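Local coordinates for SEC-C motif domain protein (Psychrobacter arcticus, PDB 2I9W), which is of unknown function but binds two zinc ions, each through four cysteines, in a protein built around an NTF2-like, cystatin-like domain, at residues V104-K109 with A115-K120; Y71-T76 with K87-W92. All blocks are in the same frame, centred on the assembly; numbering follows the deposited sequence.

How the interactions relate
Both contacts belong to the NTF2-like middle domain, on opposite sides of the chain's centre: interaction 1 pairs two strands of the curved antiparallel sheet, interaction 2 brings two helices together. Their centres lie 21 Å apart and their nearest atoms about 8 Å apart, without touching. Along the chain interaction 2 closes before interaction 1 opens, and helix 86-95 of the one leads into strand 97-107 of the other. Helix 53-66 lies against both, meeting Val117 through Met57 and Ile72 through Phe64. Neither contact supplies a zinc ligand; the side chains of Phe119 and Ile72 are each about 10 Å from a cysteine of the first zinc site, Cys11 and Cys30 respectively.

Interaction 1: residues V104-K109 with A115-K120; sequences VAHTPK and AQVEFK
Glu118 O takes two backbone N-H groups at once, Val104 N at 2.8 Å and Ala105 N at 3.2 Å, both arriving from the same face of its carbonyl plane. The nearer bond is the more bent, 137° at the hydrogen against 158° for the farther one. Beyond this double grip the strands run antiparallel in regular order: Glu118 N returns a bond to Ala105 O, and Thr107 exchanges two with Gln116, the straighter being Thr107 N to Gln116 O at 2.8 Å.

On the face carrying Glu118, its extended chain crosses over Val104. With CG1 anti to the backbone N (chi1 175°), Val104 turns that methyl against the carboxylate, CG1 lying 3.5 Å from Glu118 CD, while OE2 of Glu118 is hydrogen-bonded to His133 on the next strand but one. Were Glu118 an alanine, the Val104 methyl would probably lose its cover and His133 its carboxylate partner. Farther along the same face a water joins Thr107 OG1 to Gln116 OE1, donating to the latter at 2.6 Å; the side-chain NE2 of Gln116 is hydrogen-bonded to Thr137.

The other face is turned to helix 53-66. There the His106 ring presents its edge to Gln116 O, 3.4 Å from CD2, and one ring face is covered by Pro108 CD. Val117 CG2 meets the same CD2 obliquely at 3.9 Å.

Val104 and Ala105 set against the single residue Glu118 make a classic beta bulge, here in the hairpin of strands 97-107 and 114-125 that forms one edge of the NTF2-like sheet.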
ATOM      1  N   VAL A 104      -5.510  -0.181 -12.266  1.00 19.72           N
ATOM      2  CA  VAL A 104      -6.389  -0.885 -13.202  1.00 19.33           C
ATOM      3  C   VAL A 104      -7.803  -0.999 -12.633  1.00 19.09           C
ATOM      4  O   VAL A 104      -8.805  -0.752 -13.351  1.00 19.71           O
ATOM      5  CB  VAL A 104      -5.818  -2.254 -13.570  1.00 18.68           C
ATOM      6  CG1 VAL A 104      -6.810  -3.051 -14.468  1.00 18.38           C
ATOM      7  CG2 VAL A 104      -4.435  -2.100 -14.215  1.00 17.39           C
ATOM      8  N   ALA A 105      -7.937  -1.353 -11.359  1.00 17.90           N
ATOM      9  CA  ALA A 105      -9.271  -1.625 -10.799  1.00 19.74           C
ATOM     10  C   ALA A 105      -9.197  -1.571  -9.298  1.00 21.12           C
ATOM     11  O   ALA A 105      -8.156  -1.866  -8.713  1.00 23.35           O
ATOM     12  CB  ALA A 105      -9.795  -3.003 -11.250  1.00 18.85           C
ATOM     13  N   HIS A 106     -10.304  -1.159  -8.698  1.00 20.61           N
ATOM     14  CA  HIS A 106     -10.466  -1.080  -7.247  1.00 19.87           C
ATOM     15  C   HIS A 106     -11.756  -1.798  -6.891  1.00 20.13           C
ATOM     16  O   HIS A 106     -12.825  -1.530  -7.496  1.00 22.05           O
ATOM     17  CB  HIS A 106     -10.516   0.386  -6.830  1.00 19.70           C
ATOM     18  CG  HIS A 106     -10.718   0.601  -5.374  1.00 18.19           C
ATOM     19  ND1 HIS A 106     -11.470   1.642  -4.878  1.00 22.64           N
ATOM     20  CD2 HIS A 106     -10.312  -0.121  -4.301  1.00 24.43           C
ATOM     21  CE1 HIS A 106     -11.498   1.563  -3.561  1.00 20.14           C
ATOM     22  NE2 HIS A 106     -10.807   0.503  -3.185  1.00 23.75           N
ATOM     23  N   THR A 107     -11.655  -2.726  -5.933  1.00 20.30           N
ATOM     24  CA  THR A 107     -12.754  -3.560  -5.506  1.00 20.57           C
ATOM     25  C   THR A 107     -12.950  -3.266  -4.019  1.00 18.44           C
ATOM     26  O   THR A 107     -12.415  -3.976  -3.195  1.00 19.78           O
ATOM     27  CB  THR A 107     -12.391  -5.055  -5.711  1.00 20.89           C
ATOM     28  OG1 THR A 107     -12.184  -5.332  -7.115  1.00 25.33           O
ATOM     29  CG2 THR A 107     -13.504  -5.972  -5.159  1.00 23.97           C
ATOM     30  N   PRO A 108     -13.686  -2.195  -3.677  1.00 19.19           N
ATOM     31  CA  PRO A 108     -13.757  -1.799  -2.269  1.00 21.44           C
ATOM     32  C   PRO A 108     -14.526  -2.785  -1.355  1.00 21.76           C
ATOM     33  O   PRO A 108     -14.339  -2.775  -0.140  1.00 24.90           O
ATOM     34  CB  PRO A 108     -14.462  -0.429  -2.311  1.00 21.12           C
ATOM     35  CG  PRO A 108     -15.078  -0.334  -3.601  1.00 22.89           C
ATOM     36  CD  PRO A 108     -14.422  -1.274  -4.554  1.00 20.51           C
ATOM     37  N   LYS A 109     -15.375  -3.605  -1.950  1.00 22.02           N
ATOM     38  CA  LYS A 109     -16.243  -4.507  -1.196  1.00 20.36           C
ATOM     39  C   LYS A 109     -15.960  -5.949  -1.581  1.00 20.18           C
ATOM     40  O   LYS A 109     -16.886  -6.693  -1.922  1.00 23.20           O
ATOM     41  CB  LYS A 109     -17.712  -4.155  -1.440  1.00 24.53           C
ATOM     42  CG  LYS A 109     -18.169  -2.875  -0.774  1.00 27.53           C
ATOM     43  CD  LYS A 109     -19.723  -2.697  -0.864  1.00 24.41           C
ATOM     44  N   ALA A 115     -10.677  -5.449   0.665  1.00 18.15           N
ATOM     45  CA  ALA A 115     -10.731  -4.762  -0.606  1.00 17.85           C
ATOM     46  C   ALA A 115      -9.513  -5.232  -1.402  1.00 18.19           C
ATOM     47  O   ALA A 115      -8.498  -5.643  -0.835  1.00 18.40           O
ATOM     48  CB  ALA A 115     -10.717  -3.246  -0.387  1.00 17.65           C
ATOM     49  N   GLN A 116      -9.631  -5.137  -2.709  1.00 17.78           N
ATOM     50  CA  GLN A 116      -8.539  -5.342  -3.612  1.00 19.15           C
ATOM     51  C   GLN A 116      -8.325  -4.115  -4.527  1.00 21.00           C
ATOM     52  O   GLN A 116      -9.210  -3.340  -4.814  1.00 17.48           O
ATOM     53  CB  GLN A 116      -8.740  -6.616  -4.440  1.00 22.39           C
ATOM     54  CG  GLN A 116      -8.213  -7.855  -3.751  1.00 23.85           C
ATOM     55  CD  GLN A 116      -8.488  -9.167  -4.449  1.00 19.86           C
ATOM     56  OE1 GLN A 116      -9.262  -9.256  -5.403  1.00 22.19           O
ATOM     57  NE2 GLN A 116      -7.879 -10.230  -3.924  1.00 24.70           N
ATOM     58  N   VAL A 117      -7.089  -3.998  -4.964  1.00 19.82           N
ATOM     59  CA  VAL A 117      -6.616  -2.993  -5.919  1.00 20.23           C
ATOM     60  C   VAL A 117      -5.687  -3.744  -6.875  1.00 20.21           C
ATOM     61  O   VAL A 117      -4.691  -4.375  -6.443  1.00 21.54           O
ATOM     62  CB  VAL A 117      -5.788  -1.886  -5.234  1.00 19.82           C
ATOM     63  CG1 VAL A 117      -5.330  -0.820  -6.252  1.00 21.27           C
ATOM     64  CG2 VAL A 117      -6.575  -1.275  -4.057  1.00 17.61           C
ATOM     65  N   GLU A 118      -5.995  -3.652  -8.169  1.00 20.50           N
ATOM     66  CA  GLU A 118      -5.170  -4.202  -9.253  1.00 18.47           C
ATOM     67  C   GLU A 118      -4.447  -3.005  -9.859  1.00 16.63           C
ATOM     68  O   GLU A 118      -5.072  -1.996 -10.180  1.00 16.77           O
ATOM     69  CB  GLU A 118      -6.052  -4.869 -10.317  1.00 18.17           C
ATOM     70  CG  GLU A 118      -5.297  -5.431 -11.501  1.00 19.59           C
ATOM     71  CD  GLU A 118      -6.161  -5.976 -12.615  1.00 21.93           C
ATOM     72  OE1 GLU A 118      -7.399  -6.089 -12.460  1.00 20.79           O
ATOM     73  OE2 GLU A 118      -5.583  -6.283 -13.688  1.00 26.19           O
ATOM     74  N   PHE A 119      -3.144  -3.123 -10.039  1.00 20.76           N
ATOM     75  CA  PHE A 119      -2.359  -2.016 -10.564  1.00 19.70           C
ATOM     76  C   PHE A 119      -1.108  -2.471 -11.305  1.00 18.77           C
ATOM     77  O   PHE A 119      -0.686  -3.643 -11.202  1.00 17.18           O
ATOM     78  CB  PHE A 119      -1.987  -1.082  -9.409  1.00 21.26           C
ATOM     79  CG  PHE A 119      -1.057  -1.709  -8.419  1.00 16.40           C
ATOM     80  CD1 PHE A 119      -1.558  -2.433  -7.334  1.00 21.93           C
ATOM     81  CD2 PHE A 119       0.317  -1.614  -8.568  1.00 19.16           C
ATOM     82  CE1 PHE A 119      -0.680  -3.009  -6.431  1.00 25.63           C
ATOM     83  CE2 PHE A 119       1.217  -2.220  -7.637  1.00 25.64           C
ATOM     84  CZ  PHE A 119       0.700  -2.889  -6.563  1.00 26.84           C
ATOM     85  N   LYS A 120      -0.540  -1.563 -12.088  1.00 19.34           N
ATOM     86  CA  LYS A 120       0.740  -1.769 -12.726  1.00 20.35           C
ATOM     87  C   LYS A 120       1.704  -0.729 -12.200  1.00 19.39           C
ATOM     88  O   LYS A 120       1.435   0.483 -12.280  1.00 19.51           O
ATOM     89  CB  LYS A 120       0.619  -1.641 -14.251  1.00 20.15           C
ATOM     90  CG  LYS A 120      -0.210  -2.743 -14.859  1.00 23.22           C
ATOM     91  CD  LYS A 120      -0.349  -2.661 -16.364  1.00 24.57           C
ATOM     92  CE  LYS A 120      -1.226  -3.815 -16.819  1.00 28.59           C
ATOM     93  NZ  LYS A 120      -1.242  -4.026 -18.287  1.00 31.24           N
TER
HETATM   94  O   HOH W   1     -10.977  -8.039  -6.940  1.00 30.51           O

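Interaction 2: residues Y71-T76 with K87-W92; sequences YIVKTT and KAIENW
This is a light, wholly apolar contact between two helices of the NTF2-like domain, in which Ile89 of helix 86-95 reaches across to Ile72 and Val73 near the C-terminal end of helix 69-74. The backbones stay well apart, the CA atoms of Ile72 and Ile89 being 8.2 Å from each other, and only 105 Å² is buried between the segments.

Methyl groups do the touching. Ile89 holds CG2 anti to the backbone N, which points that methyl at Ile72; CG2 of Ile72 runs across its path, and the two methyls meet at 4.0 Å, CG2 to CG2, the side chains crossing at a slant. The longer branch of Ile89 runs on to the neighbouring position, where its CD1 comes to 4.4 Å from Val73 CG2, a loose approach. Ile72 carries CG1 away from Ile89, and its side chain also packs on Ala63 and Phe64 of helix 53-66. Leu84, in the loop before helix 86-95, touches both Val73 and Ile89 and adds to the same apolar patch.

Just past the contact, two threonines that follow the helix turn their hydroxyls back onto its carbonyls. Thr76 OG1 donates to Ile72 O at 2.8 Å, and Thr75 OG1 to Tyr71 O at 2.9 Å. Tyr71 O also accepts Thr75 N, from the opposite face of its plane, while Arg60 reaches both Ile72 O and Thr75 OG1.

Helices 69-74 and 86-95 thus pack through aliphatic side chains, within the helical part that precedes the antiparallel sheet in this NTF2-like, cystatin-like fold.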
ATOM      1  N   TYR A  71       6.849   4.023   6.420  1.00 18.88           N
ATOM      2  CA  TYR A  71       5.454   4.052   5.961  1.00 18.50           C
ATOM      3  C   TYR A  71       5.011   2.675   5.419  1.00 19.34           C
ATOM      4  O   TYR A  71       3.914   2.212   5.694  1.00 18.01           O
ATOM      5  CB  TYR A  71       5.234   5.153   4.905  1.00 20.01           C
ATOM      6  CG  TYR A  71       3.794   5.368   4.573  1.00 21.69           C
ATOM      7  CD1 TYR A  71       2.997   6.157   5.384  1.00 17.91           C
ATOM      8  CD2 TYR A  71       3.206   4.763   3.460  1.00 18.08           C
ATOM      9  CE1 TYR A  71       1.667   6.315   5.112  1.00 19.14           C
ATOM     10  CE2 TYR A  71       1.859   4.930   3.162  1.00 22.81           C
ATOM     11  CZ  TYR A  71       1.091   5.731   3.996  1.00 17.44           C
ATOM     12  OH  TYR A  71      -0.254   5.929   3.783  1.00 20.08           O
ATOM     13  N   ILE A  72       5.875   2.007   4.691  1.00 21.16           N
ATOM     14  CA  ILE A  72       5.578   0.701   4.109  1.00 21.34           C
ATOM     15  C   ILE A  72       5.345  -0.337   5.241  1.00 20.95           C
ATOM     16  O   ILE A  72       4.385  -1.100   5.223  1.00 20.13           O
ATOM     17  CB  ILE A  72       6.729   0.235   3.133  1.00 22.31           C
ATOM     18  CG1 ILE A  72       6.861   1.208   1.969  1.00 22.65           C
ATOM     19  CG2 ILE A  72       6.495  -1.177   2.608  1.00 21.52           C
ATOM     20  CD1 ILE A  72       5.564   1.340   1.115  1.00 27.98           C
ATOM     21  N   VAL A  73       6.222  -0.330   6.234  1.00 20.17           N
ATOM     22  CA  VAL A  73       6.012  -1.218   7.390  1.00 19.79           C
ATOM     23  C   VAL A  73       4.696  -0.917   8.132  1.00 19.61           C
ATOM     24  O   VAL A  73       3.889  -1.831   8.379  1.00 20.78           O
ATOM     25  CB  VAL A  73       7.169  -1.164   8.390  1.00 21.32           C
ATOM     26  CG1 VAL A  73       6.849  -2.063   9.614  1.00 18.76           C
ATOM     27  CG2 VAL A  73       8.478  -1.577   7.710  1.00 17.85           C
ATOM     28  N   LYS A  74       4.446   0.354   8.462  1.00 19.32           N
ATOM     29  CA  LYS A  74       3.359   0.697   9.359  1.00 19.84           C
ATOM     30  C   LYS A  74       2.012   0.574   8.671  1.00 18.40           C
ATOM     31  O   LYS A  74       1.010   0.539   9.348  1.00 20.92           O
ATOM     32  CB  LYS A  74       3.501   2.115   9.937  1.00 23.49           C
ATOM     33  CG  LYS A  74       4.760   2.339  10.803  1.00 23.73           C
ATOM     34  CD  LYS A  74       4.667   1.623  12.129  1.00 38.20           C
ATOM     35  N   THR A  75       1.985   0.509   7.339  1.00 19.33           N
ATOM     36  CA  THR A  75       0.727   0.274   6.655  1.00 19.03           C
ATOM     37  C   THR A  75       0.559  -1.208   6.267  1.00 17.91           C
ATOM     38  O   THR A  75      -0.378  -1.525   5.518  1.00 19.59           O
ATOM     39  CB  THR A  75       0.540   1.168   5.392  1.00 17.11           C
ATOM     40  OG1 THR A  75       1.620   0.980   4.472  1.00 19.76           O
ATOM     41  CG2 THR A  75       0.446   2.674   5.795  1.00 19.03           C
ATOM     42  N   THR A  76       1.463  -2.081   6.722  1.00 17.73           N
ATOM     43  CA  THR A  76       1.288  -3.526   6.590  1.00 17.78           C
ATOM     44  C   THR A  76       0.528  -4.057   7.799  1.00 17.50           C
ATOM     45  O   THR A  76       0.680  -3.521   8.909  1.00 20.38           O
ATOM     46  CB  THR A  76       2.644  -4.210   6.464  1.00 17.86           C
ATOM     47  OG1 THR A  76       3.324  -3.652   5.356  1.00 21.58           O
ATOM     48  CG2 THR A  76       2.516  -5.734   6.210  1.00 17.90           C
ATOM     49  N   LYS A  87      15.412  -2.598   6.258  1.00 22.13           N
ATOM     50  CA  LYS A  87      16.594  -2.297   5.465  1.00 21.68           C
ATOM     51  C   LYS A  87      16.503  -2.848   4.038  1.00 21.58           C
ATOM     52  O   LYS A  87      16.933  -2.189   3.096  1.00 22.89           O
ATOM     53  CB  LYS A  87      17.826  -2.828   6.176  1.00 24.48           C
ATOM     54  CG  LYS A  87      18.681  -1.714   6.775  1.00 30.81           C
ATOM     55  CD  LYS A  87      17.942  -0.864   7.825  1.00 34.82           C
ATOM     56  CE  LYS A  87      18.943  -0.016   8.640  1.00 33.04           C
ATOM     57  N   ALA A  88      15.893  -4.022   3.883  1.00 23.07           N
ATOM     58  CA  ALA A  88      15.813  -4.677   2.570  1.00 20.76           C
ATOM     59  C   ALA A  88      14.792  -3.957   1.735  1.00 19.41           C
ATOM     60  O   ALA A  88      14.993  -3.746   0.552  1.00 18.53           O
ATOM     61  CB  ALA A  88      15.506  -6.206   2.703  1.00 19.23           C
ATOM     62  N   ILE A  89      13.697  -3.543   2.370  1.00 18.27           N
ATOM     63  CA  ILE A  89      12.691  -2.695   1.732  1.00 18.90           C
ATOM     64  C   ILE A  89      13.316  -1.371   1.289  1.00 20.59           C
ATOM     65  O   ILE A  89      13.148  -0.947   0.135  1.00 20.85           O
ATOM     66  CB  ILE A  89      11.491  -2.447   2.686  1.00 18.90           C
ATOM     67  CG1 ILE A  89      10.827  -3.774   3.054  1.00 19.92           C
ATOM     68  CG2 ILE A  89      10.483  -1.447   2.041  1.00 19.74           C
ATOM     69  CD1 ILE A  89       9.732  -3.726   4.139  1.00 16.36           C
ATOM     70  N   GLU A  90      14.060  -0.732   2.195  1.00 19.55           N
ATOM     71  CA  GLU A  90      14.715   0.538   1.902  1.00 23.28           C
ATOM     72  C   GLU A  90      15.608   0.422   0.679  1.00 24.47           C
ATOM     73  O   GLU A  90      15.502   1.209  -0.232  1.00 24.35           O
ATOM     74  CB  GLU A  90      15.540   0.979   3.112  1.00 26.94           C
ATOM     75  CG  GLU A  90      16.174   2.366   3.001  1.00 26.60           C
ATOM     76  CD  GLU A  90      16.684   2.830   4.338  1.00 27.94           C
ATOM     77  OE1 GLU A  90      17.482   2.095   4.957  1.00 31.97           O
ATOM     78  OE2 GLU A  90      16.291   3.922   4.782  1.00 46.23           O
ATOM     79  N   ASN A  91      16.514  -0.550   0.670  1.00 22.75           N
ATOM     80  CA  ASN A  91      17.385  -0.761  -0.495  1.00 24.69           C
ATOM     81  C   ASN A  91      16.677  -1.021  -1.840  1.00 23.77           C
ATOM     82  O   ASN A  91      17.054  -0.446  -2.859  1.00 23.49           O
ATOM     83  CB  ASN A  91      18.372  -1.878  -0.203  1.00 26.83           C
ATOM     84  CG  ASN A  91      19.414  -1.460   0.808  1.00 29.93           C
ATOM     85  OD1 ASN A  91      19.463  -0.288   1.206  1.00 31.38           O
ATOM     86  ND2 ASN A  91      20.226  -2.412   1.258  1.00 41.07           N
ATOM     87  N   TRP A  92      15.641  -1.861  -1.814  1.00 23.34           N
ATOM     88  CA  TRP A  92      14.915  -2.265  -3.009  1.00 23.03           C
ATOM     89  C   TRP A  92      14.156  -1.059  -3.570  1.00 22.78           C
ATOM     90  O   TRP A  92      14.109  -0.839  -4.799  1.00 24.37           O
ATOM     91  CB  TRP A  92      13.965  -3.396  -2.641  1.00 23.54           C
ATOM     92  CG  TRP A  92      13.016  -3.799  -3.720  1.00 28.84           C
ATOM     93  CD1 TRP A  92      13.264  -4.657  -4.764  1.00 32.82           C
ATOM     94  CD2 TRP A  92      11.663  -3.369  -3.865  1.00 30.75           C
ATOM     95  NE1 TRP A  92      12.133  -4.789  -5.534  1.00 35.40           N
ATOM     96  CE2 TRP A  92      11.143  -4.005  -5.006  1.00 30.60           C
ATOM     97  CE3 TRP A  92      10.828  -2.528  -3.120  1.00 31.24           C
ATOM     98  CZ2 TRP A  92       9.834  -3.809  -5.427  1.00 33.29           C
ATOM     99  CZ3 TRP A  92       9.534  -2.336  -3.543  1.00 32.66           C
ATOM    100  CH2 TRP A  92       9.052  -2.978  -4.677  1.00 31.20           C
TER